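Local coordinates for protein phosphatidylserine synthase (Haemophilus influenzae, PDB 3HSI) that is a phosphatidylserine synthase of the phospholipase D superfamily, whose members share an alpha/beta fold, at residues P20-A26 with P241-S247; A26-F31 with Q403-V408. All blocks are in the same frame, centred on the assembly; numbering follows the deposited sequence.

Contact 1: residues P20-A26 with P241-S247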
ATOM      1  N   PRO C  20      24.341   8.509 -17.068  1.00 22.44           N
ATOM      2  CA  PRO C  20      24.600   9.026 -18.407  1.00 21.82           C
ATOM      3  C   PRO C  20      23.953  10.401 -18.572  1.00 21.97           C
ATOM      4  O   PRO C  20      22.885  10.652 -18.012  1.00 22.33           O
ATOM      5  CB  PRO C  20      23.909   7.995 -19.319  1.00 22.29           C
ATOM      6  CG  PRO C  20      22.716   7.517 -18.524  1.00 22.33           C
ATOM      7  CD  PRO C  20      23.202   7.542 -17.049  1.00 22.57           C
ATOM      8  N   PHE C  21      24.601  11.282 -19.314  1.00 20.45           N
ATOM      9  CA  PHE C  21      24.181  12.662 -19.372  1.00 20.60           C
ATOM     10  C   PHE C  21      24.294  13.129 -20.793  1.00 21.20           C
ATOM     11  O   PHE C  21      25.230  12.774 -21.477  1.00 20.59           O
ATOM     12  CB  PHE C  21      25.092  13.550 -18.529  1.00 19.54           C
ATOM     13  CG  PHE C  21      24.682  13.642 -17.103  1.00 18.43           C
ATOM     14  CD1 PHE C  21      23.643  14.502 -16.721  1.00 13.37           C
ATOM     15  CD2 PHE C  21      25.345  12.877 -16.128  1.00 14.52           C
ATOM     16  CE1 PHE C  21      23.227  14.569 -15.375  1.00 15.58           C
ATOM     17  CE2 PHE C  21      24.964  12.952 -14.774  1.00 15.47           C
ATOM     18  CZ  PHE C  21      23.895  13.801 -14.394  1.00 16.35           C
ATOM     19  N   LEU C  22      23.334  13.936 -21.206  1.00 22.35           N
ATOM     20  CA  LEU C  22      23.297  14.496 -22.538  1.00 23.84           C
ATOM     21  C   LEU C  22      23.606  15.994 -22.450  1.00 23.73           C
ATOM     22  O   LEU C  22      23.021  16.727 -21.635  1.00 23.22           O
ATOM     23  CB  LEU C  22      21.899  14.240 -23.100  1.00 24.37           C
ATOM     24  CG  LEU C  22      21.330  15.026 -24.273  1.00 27.96           C
ATOM     25  CD1 LEU C  22      22.101  14.789 -25.582  1.00 29.34           C
ATOM     26  CD2 LEU C  22      19.848  14.613 -24.425  1.00 30.31           C
ATOM     27  N   ALA C  23      24.521  16.440 -23.295  1.00 24.03           N
ATOM     28  CA  ALA C  23      25.005  17.819 -23.289  1.00 24.91           C
ATOM     29  C   ALA C  23      23.912  18.812 -23.640  1.00 25.56           C
ATOM     30  O   ALA C  23      23.101  18.575 -24.529  1.00 26.19           O
ATOM     31  CB  ALA C  23      26.204  17.966 -24.223  1.00 24.90           C
ATOM     32  N   LEU C  24      23.879  19.925 -22.930  1.00 26.59           N
ATOM     33  CA  LEU C  24      22.785  20.875 -23.050  1.00 28.88           C
ATOM     34  C   LEU C  24      23.346  22.289 -23.075  1.00 29.69           C
ATOM     35  O   LEU C  24      24.004  22.686 -22.122  1.00 31.22           O
ATOM     36  CB  LEU C  24      21.942  20.723 -21.794  1.00 29.26           C
ATOM     37  CG  LEU C  24      20.439  20.606 -21.721  1.00 31.33           C
ATOM     38  CD1 LEU C  24      20.139  20.580 -20.239  1.00 31.84           C
ATOM     39  CD2 LEU C  24      19.782  21.794 -22.349  1.00 33.66           C
ATOM     40  N   GLN C  25      23.121  23.071 -24.127  1.00 30.48           N
ATOM     41  CA  GLN C  25      23.568  24.466 -24.061  1.00 30.76           C
ATOM     42  C   GLN C  25      22.693  25.279 -23.119  1.00 30.35           C
ATOM     43  O   GLN C  25      21.508  24.967 -22.935  1.00 30.39           O
ATOM     44  CB  GLN C  25      23.697  25.072 -25.446  1.00 31.76           C
ATOM     45  CG  GLN C  25      24.462  24.137 -26.352  1.00 35.22           C
ATOM     46  CD  GLN C  25      25.384  24.862 -27.247  1.00 41.36           C
ATOM     47  OE1 GLN C  25      24.963  25.766 -27.976  1.00 45.64           O
ATOM     48  NE2 GLN C  25      26.672  24.494 -27.215  1.00 42.88           N
ATOM     49  N   ALA C  26      23.289  26.279 -22.476  1.00 29.42           N
ATOM     50  CA  ALA C  26      22.582  27.103 -21.488  1.00 29.41           C
ATOM     51  C   ALA C  26      21.427  27.872 -22.129  1.00 29.80           C
ATOM     52  O   ALA C  26      20.362  28.079 -21.516  1.00 28.52           O
ATOM     53  CB  ALA C  26      23.566  28.076 -20.791  1.00 29.22           C
ATOM     54  N   PRO C 241      30.367  14.381 -17.825  1.00 22.49           N
ATOM     55  CA  PRO C 241      30.757  15.352 -18.842  1.00 23.15           C
ATOM     56  C   PRO C 241      31.322  16.596 -18.164  1.00 23.86           C
ATOM     57  O   PRO C 241      31.170  16.781 -16.953  1.00 23.52           O
ATOM     58  CB  PRO C 241      29.445  15.677 -19.531  1.00 22.34           C
ATOM     59  CG  PRO C 241      28.433  15.542 -18.448  1.00 22.72           C
ATOM     60  CD  PRO C 241      28.909  14.376 -17.600  1.00 22.55           C
ATOM     61  N   ASN C 242      31.988  17.430 -18.938  1.00 24.91           N
ATOM     62  CA  ASN C 242      32.589  18.621 -18.384  1.00 26.58           C
ATOM     63  C   ASN C 242      31.768  19.847 -18.804  1.00 26.35           C
ATOM     64  O   ASN C 242      32.284  20.953 -18.923  1.00 26.64           O
ATOM     65  CB  ASN C 242      34.053  18.737 -18.850  1.00 26.77           C
ATOM     66  CG  ASN C 242      34.777  19.902 -18.179  1.00 30.55           C
ATOM     67  OD1 ASN C 242      34.396  20.316 -17.070  1.00 34.33           O
ATOM     68  ND2 ASN C 242      35.807  20.458 -18.848  1.00 32.63           N
ATOM     69  N   VAL C 243      30.485  19.628 -19.058  1.00 25.36           N
ATOM     70  CA  VAL C 243      29.643  20.655 -19.660  1.00 24.79           C
ATOM     71  C   VAL C 243      28.261  20.449 -19.088  1.00 24.00           C
ATOM     72  O   VAL C 243      27.919  19.327 -18.668  1.00 24.31           O
ATOM     73  CB  VAL C 243      29.656  20.572 -21.238  1.00 24.79           C
ATOM     74  CG1 VAL C 243      28.830  19.390 -21.756  1.00 23.44           C
ATOM     75  CG2 VAL C 243      29.146  21.861 -21.851  1.00 25.46           C
ATOM     76  N   LEU C 244      27.487  21.530 -19.039  1.00 23.08           N
ATOM     77  CA  LEU C 244      26.088  21.499 -18.618  1.00 22.15           C
ATOM     78  C   LEU C 244      25.330  20.361 -19.336  1.00 21.23           C
ATOM     79  O   LEU C 244      25.435  20.223 -20.564  1.00 20.93           O
ATOM     80  CB  LEU C 244      25.449  22.846 -18.966  1.00 22.71           C
ATOM     81  CG  LEU C 244      23.933  22.984 -18.733  1.00 23.41           C
ATOM     82  CD1 LEU C 244      23.557  22.775 -17.238  1.00 20.06           C
ATOM     83  CD2 LEU C 244      23.489  24.330 -19.240  1.00 21.19           C
ATOM     84  N   SER C 245      24.554  19.585 -18.583  1.00 19.96           N
ATOM     85  CA  SER C 245      24.014  18.293 -19.054  1.00 20.03           C
ATOM     86  C   SER C 245      22.718  17.852 -18.352  1.00 19.19           C
ATOM     87  O   SER C 245      22.434  18.279 -17.251  1.00 19.05           O
ATOM     88  CB  SER C 245      25.060  17.186 -18.789  1.00 19.47           C
ATOM     89  OG  SER C 245      25.998  17.227 -19.799  1.00 21.53           O
ATOM     90  N   VAL C 246      21.983  16.949 -18.985  1.00 19.03           N
ATOM     91  CA  VAL C 246      20.690  16.529 -18.494  1.00 19.79           C
ATOM     92  C   VAL C 246      20.575  15.002 -18.543  1.00 20.21           C
ATOM     93  O   VAL C 246      21.033  14.372 -19.490  1.00 19.15           O
ATOM     94  CB  VAL C 246      19.498  17.260 -19.240  1.00 20.78           C
ATOM     95  CG1 VAL C 246      19.388  16.820 -20.727  1.00 18.27           C
ATOM     96  CG2 VAL C 246      18.184  17.013 -18.512  1.00 18.81           C
ATOM     97  N   SER C 247      20.036  14.417 -17.472  1.00 20.86           N
ATOM     98  CA  SER C 247      19.785  12.966 -17.419  1.00 21.49           C
ATOM     99  C   SER C 247      18.330  12.655 -17.024  1.00 20.92           C
ATOM    100  O   SER C 247      17.928  12.968 -15.902  1.00 20.94           O
ATOM    101  CB  SER C 247      20.744  12.302 -16.425  1.00 21.98           C
ATOM    102  OG  SER C 247      20.734  10.875 -16.542  1.00 23.84           O
TER

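Contact 2: residues A26-F31 with Q403-V408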
ATOM      1  N   ALA C  26      23.289  26.279 -22.476  1.00 29.42           N
ATOM      2  CA  ALA C  26      22.582  27.103 -21.488  1.00 29.41           C
ATOM      3  C   ALA C  26      21.427  27.872 -22.129  1.00 29.80           C
ATOM      4  O   ALA C  26      20.362  28.079 -21.516  1.00 28.52           O
ATOM      5  CB  ALA C  26      23.566  28.076 -20.791  1.00 29.22           C
ATOM      6  N   GLU C  27      21.658  28.280 -23.374  1.00 30.19           N
ATOM      7  CA  GLU C  27      20.672  28.959 -24.176  1.00 31.77           C
ATOM      8  C   GLU C  27      19.483  28.054 -24.499  1.00 31.77           C
ATOM      9  O   GLU C  27      18.423  28.542 -24.862  1.00 32.62           O
ATOM     10  CB  GLU C  27      21.311  29.377 -25.489  1.00 32.62           C
ATOM     11  CG  GLU C  27      21.452  28.192 -26.407  1.00 37.04           C
ATOM     12  CD  GLU C  27      22.106  28.507 -27.721  1.00 44.36           C
ATOM     13  OE1 GLU C  27      22.217  29.707 -28.082  1.00 47.70           O
ATOM     14  OE2 GLU C  27      22.501  27.527 -28.405  1.00 47.55           O
ATOM     15  N   GLN C  28      19.652  26.741 -24.402  1.00 31.24           N
ATOM     16  CA  GLN C  28      18.563  25.833 -24.750  1.00 30.75           C
ATOM     17  C   GLN C  28      17.581  25.674 -23.602  1.00 30.09           C
ATOM     18  O   GLN C  28      16.564  25.034 -23.782  1.00 29.30           O
ATOM     19  CB  GLN C  28      19.076  24.447 -25.156  1.00 31.41           C
ATOM     20  CG  GLN C  28      19.893  24.385 -26.441  1.00 31.77           C
ATOM     21  CD  GLN C  28      20.479  22.985 -26.682  1.00 36.20           C
ATOM     22  OE1 GLN C  28      21.195  22.411 -25.828  1.00 34.84           O
ATOM     23  NE2 GLN C  28      20.168  22.426 -27.848  1.00 36.26           N
ATOM     24  N   ILE C  29      17.891  26.237 -22.431  1.00 29.42           N
ATOM     25  CA  ILE C  29      16.998  26.125 -21.258  1.00 29.74           C
ATOM     26  C   ILE C  29      16.510  27.487 -20.802  1.00 29.50           C
ATOM     27  O   ILE C  29      17.299  28.420 -20.699  1.00 29.17           O
ATOM     28  CB  ILE C  29      17.693  25.461 -20.013  1.00 29.46           C
ATOM     29  CG1 ILE C  29      18.553  24.306 -20.437  1.00 30.87           C
ATOM     30  CG2 ILE C  29      16.656  24.938 -19.007  1.00 29.87           C
ATOM     31  CD1 ILE C  29      19.966  24.394 -19.914  1.00 33.67           C
ATOM     32  N   GLU C  30      15.214  27.576 -20.506  1.00 30.15           N
ATOM     33  CA  GLU C  30      14.606  28.745 -19.840  1.00 30.75           C
ATOM     34  C   GLU C  30      13.783  28.280 -18.642  1.00 29.83           C
ATOM     35  O   GLU C  30      12.984  27.350 -18.760  1.00 30.19           O
ATOM     36  CB  GLU C  30      13.677  29.513 -20.781  1.00 31.25           C
ATOM     37  CG  GLU C  30      14.364  30.053 -22.022  1.00 35.55           C
ATOM     38  CD  GLU C  30      13.408  30.789 -22.953  1.00 41.64           C
ATOM     39  OE1 GLU C  30      12.309  31.201 -22.498  1.00 44.23           O
ATOM     40  OE2 GLU C  30      13.764  30.966 -24.145  1.00 44.29           O
ATOM     41  N   PHE C  31      13.977  28.930 -17.502  1.00 29.32           N
ATOM     42  CA  PHE C  31      13.096  28.779 -16.335  1.00 29.12           C
ATOM     43  C   PHE C  31      12.052  29.901 -16.472  1.00 28.67           C
ATOM     44  O   PHE C  31      12.418  31.064 -16.438  1.00 29.21           O
ATOM     45  CB  PHE C  31      13.879  28.986 -15.030  1.00 28.70           C
ATOM     46  CG  PHE C  31      14.928  27.944 -14.763  1.00 30.99           C
ATOM     47  CD1 PHE C  31      16.242  28.139 -15.169  1.00 33.21           C
ATOM     48  CD2 PHE C  31      14.602  26.757 -14.092  1.00 34.23           C
ATOM     49  CE1 PHE C  31      17.220  27.178 -14.930  1.00 33.52           C
ATOM     50  CE2 PHE C  31      15.570  25.775 -13.854  1.00 34.23           C
ATOM     51  CZ  PHE C  31      16.885  25.992 -14.278  1.00 34.68           C
ATOM     52  N   GLN C 403      27.474  26.856 -15.417  1.00 22.41           N
ATOM     53  CA  GLN C 403      26.910  27.568 -16.552  1.00 22.46           C
ATOM     54  C   GLN C 403      25.478  28.060 -16.314  1.00 22.69           C
ATOM     55  O   GLN C 403      25.071  29.045 -16.910  1.00 22.13           O
ATOM     56  CB  GLN C 403      26.945  26.686 -17.783  1.00 22.14           C
ATOM     57  CG  GLN C 403      28.346  26.356 -18.235  1.00 21.30           C
ATOM     58  CD  GLN C 403      28.307  25.254 -19.257  1.00 21.86           C
ATOM     59  OE1 GLN C 403      28.531  24.104 -18.921  1.00 22.10           O
ATOM     60  NE2 GLN C 403      27.951  25.590 -20.499  1.00 18.73           N
ATOM     61  N   LEU C 404      24.730  27.384 -15.442  1.00 22.53           N
ATOM     62  CA  LEU C 404      23.343  27.775 -15.154  1.00 23.12           C
ATOM     63  C   LEU C 404      23.156  28.605 -13.885  1.00 22.86           C
ATOM     64  O   LEU C 404      22.021  28.950 -13.536  1.00 23.10           O
ATOM     65  CB  LEU C 404      22.450  26.541 -15.019  1.00 22.70           C
ATOM     66  CG  LEU C 404      21.608  26.020 -16.174  1.00 25.69           C
ATOM     67  CD1 LEU C 404      20.425  25.204 -15.600  1.00 22.34           C
ATOM     68  CD2 LEU C 404      21.122  27.127 -17.166  1.00 22.06           C
ATOM     69  N   LEU C 405      24.237  28.908 -13.170  1.00 22.87           N
ATOM     70  CA  LEU C 405      24.098  29.466 -11.820  1.00 22.47           C
ATOM     71  C   LEU C 405      23.228  30.723 -11.802  1.00 22.57           C
ATOM     72  O   LEU C 405      22.438  30.905 -10.879  1.00 22.66           O
ATOM     73  CB  LEU C 405      25.460  29.769 -11.200  1.00 22.80           C
ATOM     74  CG  LEU C 405      25.464  30.199  -9.718  1.00 23.73           C
ATOM     75  CD1 LEU C 405      24.764  29.189  -8.837  1.00 25.90           C
ATOM     76  CD2 LEU C 405      26.900  30.420  -9.212  1.00 23.70           C
ATOM     77  N   ALA C 406      23.380  31.594 -12.807  1.00 21.20           N
ATOM     78  CA  ALA C 406      22.638  32.858 -12.803  1.00 21.24           C
ATOM     79  C   ALA C 406      21.140  32.621 -13.003  1.00 20.74           C
ATOM     80  O   ALA C 406      20.321  33.208 -12.315  1.00 21.14           O
ATOM     81  CB  ALA C 406      23.187  33.848 -13.890  1.00 18.74           C
ATOM     82  N   GLN C 407      20.780  31.801 -13.979  1.00 20.84           N
ATOM     83  CA  GLN C 407      19.387  31.436 -14.152  1.00 21.52           C
ATOM     84  C   GLN C 407      18.811  30.682 -12.937  1.00 20.31           C
ATOM     85  O   GLN C 407      17.684  30.938 -12.558  1.00 20.63           O
ATOM     86  CB  GLN C 407      19.213  30.610 -15.418  1.00 22.43           C
ATOM     87  CG  GLN C 407      19.446  31.397 -16.691  1.00 27.81           C
ATOM     88  CD  GLN C 407      19.795  30.504 -17.840  1.00 34.79           C
ATOM     89  OE1 GLN C 407      20.971  30.343 -18.160  1.00 39.77           O
ATOM     90  NE2 GLN C 407      18.787  29.892 -18.461  1.00 35.55           N
ATOM     91  N   VAL C 408      19.542  29.748 -12.341  1.00 19.95           N
ATOM     92  CA  VAL C 408      19.008  29.027 -11.130  1.00 19.21           C
ATOM     93  C   VAL C 408      18.688  30.035 -10.015  1.00 20.40           C
ATOM     94  O   VAL C 408      17.630  29.971  -9.386  1.00 20.52           O
ATOM     95  CB  VAL C 408      19.984  27.937 -10.586  1.00 19.27           C
ATOM     96  CG1 VAL C 408      19.599  27.463  -9.164  1.00 17.35           C
ATOM     97  CG2 VAL C 408      20.043  26.738 -11.514  1.00 18.11           C
TER
HETATM   98  O   HOH W   1      16.103  31.037 -17.630  1.00 32.46           O

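Contact 1: residues P20-A26 with P241-S247
A short antiparallel pairing adds strand 22-23 beside the start of strand 245-252, in one of the mixed sheets of this phospholipase D-type fold. Leu22 and Val246 form the hydrogen-bonded pair, with Leu22 N to Val246 O and Val246 N to Leu22 O both at 2.9 Å. Ala23 and Ser245 follow as a non-hydrogen-bonded pair with CA atoms 4.4 Å apart, where two small side chains fit easily. Just past the strand, Leu24 N still reaches Leu244 O at 2.8 Å.

The larger side chains fill the hollows around this backbone. On the side of Ala23 and Ser245, Ser247 CB sits over one face of the Phe21 ring, 3.9 Å from its centroid, in a CH-pi contact. Phe21 CB meets Ser245 CB at 3.6 Å and Pro241 CG at 3.9 Å, so the small serines leave room for the aromatic residue while Pro241 packs at its base. Tyr398, from the next strand, meets the same ring at about 40° between planes. On the other face the beta-branched Val246 stands between two leucines: Leu24 CD1 presses on Val246 CB at 3.5 Å, and Leu22 CB is 4.3 Å from Val246 CG1. Leu244 starts out sideways, yet its branched end comes nearer, CD2 lying 3.7 Å from Ala26 CA where the chain enters the 3-10 segment 26-28; the small methyl of Ala26 leaves it space. One residue further along strand 245-252 than Val246, Ser247 OG donates a hydrogen bond to Pro20 O at 2.6 Å.

Contact 2: residues A26-F31 with Q403-V408
Phe31 sets its ring against Leu404, just before helix 405-415, and Gln407 and Val408 in its first turn, a strand-on-helix packing within the phospholipase D-type fold. Strand 29-31 lies beside strand 171-179 in one mixed sheet, so the contact joins that sheet to the helix following strand 391-398 of the other. Phe31 CD1 is 3.9 Å from Gln407 CB, Phe31 CZ 4.3 Å from Val408 CG2, and Leu404 CD1 comes to the ring edge, 3.8 Å from Phe31 CE1. The long reach and large perimeter of a phenyl ring let it touch three residues around the helix start.

Leu404 is the bump on the opposing segment. Its CD2 lies 4.0 Å from Ile29 CD1 and 4.5 Å from Ala26 CB, while its CD1 is the methyl nearer Phe31. The small Ala26 allows the chains to come near: Ala26 CA and Leu404 CA are 6.4 Å apart. Asp399 OD2 accepts a hydrogen bond from Leu404 N. Ahead of the strand, the 3-10 turn 26-28 is closed by Ile29 N to Ala26 O at 3.2 Å.

Gln407 offers both an apolar and a polar part: its aliphatic part packs on Phe31, while its amide stretches to the strand backbone. Gln407 NE2 donates a weak hydrogen bond to Ile29 O at 3.1 Å, and a water accepts from both Gln407 NE2 and Phe31 N, each at 3.0 Å.

Overall arrangement
Contacts 1 and 2 are neighbours, their centres about 12 Å apart on the same side of the chain's centre, and they share Ala26. Along the chain the order is 20-26, 26-31, 241-247 and 403-408, so the two loops they close interleave. Strands 22-23 and 29-31 follow each other yet enter different mixed sheets, one pairing with 245-252, the other with 171-179. The N-terminal segment therefore passes from one sheet to the other and links the two halves of the chain. The contacts also touch directly: Gln403 OE1 probably accepts a hydrogen bond from Leu244 N at 2.8 Å, and Leu24 and Leu244 pack on Ile29.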